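Local coordinates for protein amidase, hydantoinase/carbamoylase family (Burkholderia vietnamiensis, PDB 5I4M) that probably hydrolyses N-carbamoyl-L-amino acids as a zinc-dependent amidase of the peptidase M20 family, with two zinc ions per subunit, at residues Met87-Arg92 / Ser129-Gly134. Residues are numbered along the deposited sequence; the frame is centred on the assembly and turned at random.
Sequences MRRAGR and SLNDHG
The amide oxygen OD1 of N131 takes two hydrogen bonds from the guanidinium group of R89. NE gives the shorter one, with R89 NE 2.8 Å from N131 OD1 and an N-H...O angle of 158°. The second, from R89 NH2 to the same N131 OD1, is longer at 3.1 Å and more bent. The grip is side-on, and OD1 lies in the guanidinium plane, whereas the amide itself is turned 35° from that plane. NH2 meets OD1 in the carbonyl plane, while NE comes in tilted from it. R89 spans the gap with a straight chain: CG stands anti to the backbone N (chi1 -177°), and the extension continues through to NE, carrying the charged group to the helix. The CA atoms of R89 and L130 stay 9.4 Å apart.

L130 supplies the apolar half of the contact. Its CB sits over the centre of one guanidinium face, 3.6 Å from R89 CZ, and its CD1 comes within 4.0 Å of R89 CD, where the two side chains cross at a slant. In the M20 catalytic domain this joins the end of strand 85-89, which pairs antiparallel with strand 141-145, to the C-terminal end of helix 117-132, well away from the two-zinc centre. The helix closes in a Schellman motif, with G134 at positive phi and its N bonded to N131 O at 3.0 Å. In the last turn, H133 N and H133 ND1 both donate to S129 O, from opposite faces of its carbonyl plane. Just beyond the helix, I135 O accepts a further bond from R89 NH2. At the nitrogen end of the amide, N131 ND2 donates to A73 O, a bond that would help hold the amide in the rotation that offers OD1 to R89.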
# COMPACT_ATOMS: atom_id res chain seq x y z
N MET A 87 -26.03 -27.44 6.06
CA MET A 87 -26.29 -28.69 5.35
C MET A 87 -26.65 -29.74 6.39
O MET A 87 -25.80 -30.15 7.19
CB MET A 87 -25.07 -29.08 4.52
CG MET A 87 -24.76 -28.09 3.40
SD MET A 87 -23.05 -28.08 2.81
CE MET A 87 -22.27 -27.00 4.02
N ARG A 88 -27.91 -30.17 6.38
CA ARG A 88 -28.50 -30.90 7.49
C ARG A 88 -28.80 -32.35 7.10
O ARG A 88 -29.46 -32.60 6.09
CB ARG A 88 -29.80 -30.21 7.93
CG ARG A 88 -30.56 -30.91 9.03
CD ARG A 88 -31.70 -30.00 9.44
NE ARG A 88 -32.64 -30.63 10.37
CZ ARG A 88 -32.68 -30.38 11.68
NH1 ARG A 88 -31.83 -29.51 12.24
NH2 ARG A 88 -33.59 -31.00 12.43
N ARG A 89 -28.32 -33.28 7.92
CA ARG A 89 -28.67 -34.70 7.80
C ARG A 89 -29.66 -35.04 8.91
O ARG A 89 -29.31 -34.99 10.09
CB ARG A 89 -27.43 -35.58 7.88
CG ARG A 89 -27.71 -37.09 7.69
CD ARG A 89 -26.44 -37.90 7.92
NE ARG A 89 -26.55 -39.30 7.51
CZ ARG A 89 -26.91 -40.30 8.31
NH1 ARG A 89 -27.22 -40.07 9.58
NH2 ARG A 89 -26.95 -41.54 7.83
N ALA A 90 -30.89 -35.40 8.53
CA ALA A 90 -31.95 -35.64 9.49
C ALA A 90 -31.53 -36.68 10.54
O ALA A 90 -30.79 -37.62 10.25
CB ALA A 90 -33.22 -36.12 8.78
N GLY A 91 -32.03 -36.50 11.76
CA GLY A 91 -31.92 -37.50 12.79
C GLY A 91 -33.24 -38.24 12.99
O GLY A 91 -34.24 -38.00 12.32
N ARG A 92 -33.22 -39.17 13.96
CA ARG A 92 -34.44 -39.92 14.27
C ARG A 92 -35.51 -39.00 14.86
O ARG A 92 -36.70 -39.19 14.60
CB ARG A 92 -34.12 -41.06 15.23
CG ARG A 92 -35.30 -42.00 15.47
CD ARG A 92 -35.04 -42.98 16.63
NE ARG A 92 -35.08 -42.33 17.93
CZ ARG A 92 -36.19 -42.11 18.63
NH1 ARG A 92 -37.37 -42.49 18.14
NH2 ARG A 92 -36.14 -41.50 19.80
N SER A 129 -19.85 -40.73 5.65
CA SER A 129 -19.49 -41.93 6.40
C SER A 129 -20.68 -42.45 7.20
O SER A 129 -20.85 -43.67 7.33
CB SER A 129 -18.30 -41.66 7.31
OG SER A 129 -17.11 -41.56 6.55
N LEU A 130 -21.51 -41.55 7.73
CA LEU A 130 -22.74 -42.00 8.37
C LEU A 130 -23.65 -42.69 7.36
O LEU A 130 -24.32 -43.67 7.68
CB LEU A 130 -23.47 -40.83 9.02
CG LEU A 130 -22.76 -40.08 10.14
CD1 LEU A 130 -23.54 -38.82 10.49
CD2 LEU A 130 -22.59 -40.97 11.35
N ASN A 131 -23.69 -42.18 6.12
CA ASN A 131 -24.46 -42.86 5.09
C ASN A 131 -23.85 -44.22 4.76
O ASN A 131 -24.57 -45.22 4.67
CB ASN A 131 -24.55 -42.00 3.83
CG ASN A 131 -25.32 -40.72 4.06
OD1 ASN A 131 -26.05 -40.60 5.03
ND2 ASN A 131 -25.18 -39.76 3.15
N ASP A 132 -22.53 -44.26 4.56
CA ASP A 132 -21.87 -45.51 4.20
C ASP A 132 -22.16 -46.61 5.21
O ASP A 132 -22.37 -47.77 4.83
CB ASP A 132 -20.36 -45.31 4.09
CG ASP A 132 -19.96 -44.51 2.87
OD1 ASP A 132 -20.82 -44.30 1.99
OD2 ASP A 132 -18.78 -44.11 2.79
N HIS A 133 -22.19 -46.27 6.49
CA HIS A 133 -22.38 -47.25 7.54
C HIS A 133 -23.83 -47.39 7.96
O HIS A 133 -24.13 -48.15 8.89
CB HIS A 133 -21.51 -46.89 8.75
CG HIS A 133 -20.05 -47.09 8.52
ND1 HIS A 133 -19.21 -46.05 8.17
CD2 HIS A 133 -19.28 -48.20 8.56
CE1 HIS A 133 -17.98 -46.52 8.01
NE2 HIS A 133 -17.99 -47.82 8.25
N GLY A 134 -24.74 -46.68 7.30
CA GLY A 134 -26.16 -46.82 7.59
C GLY A 134 -26.52 -46.41 9.00
O GLY A 134 -27.41 -47.01 9.62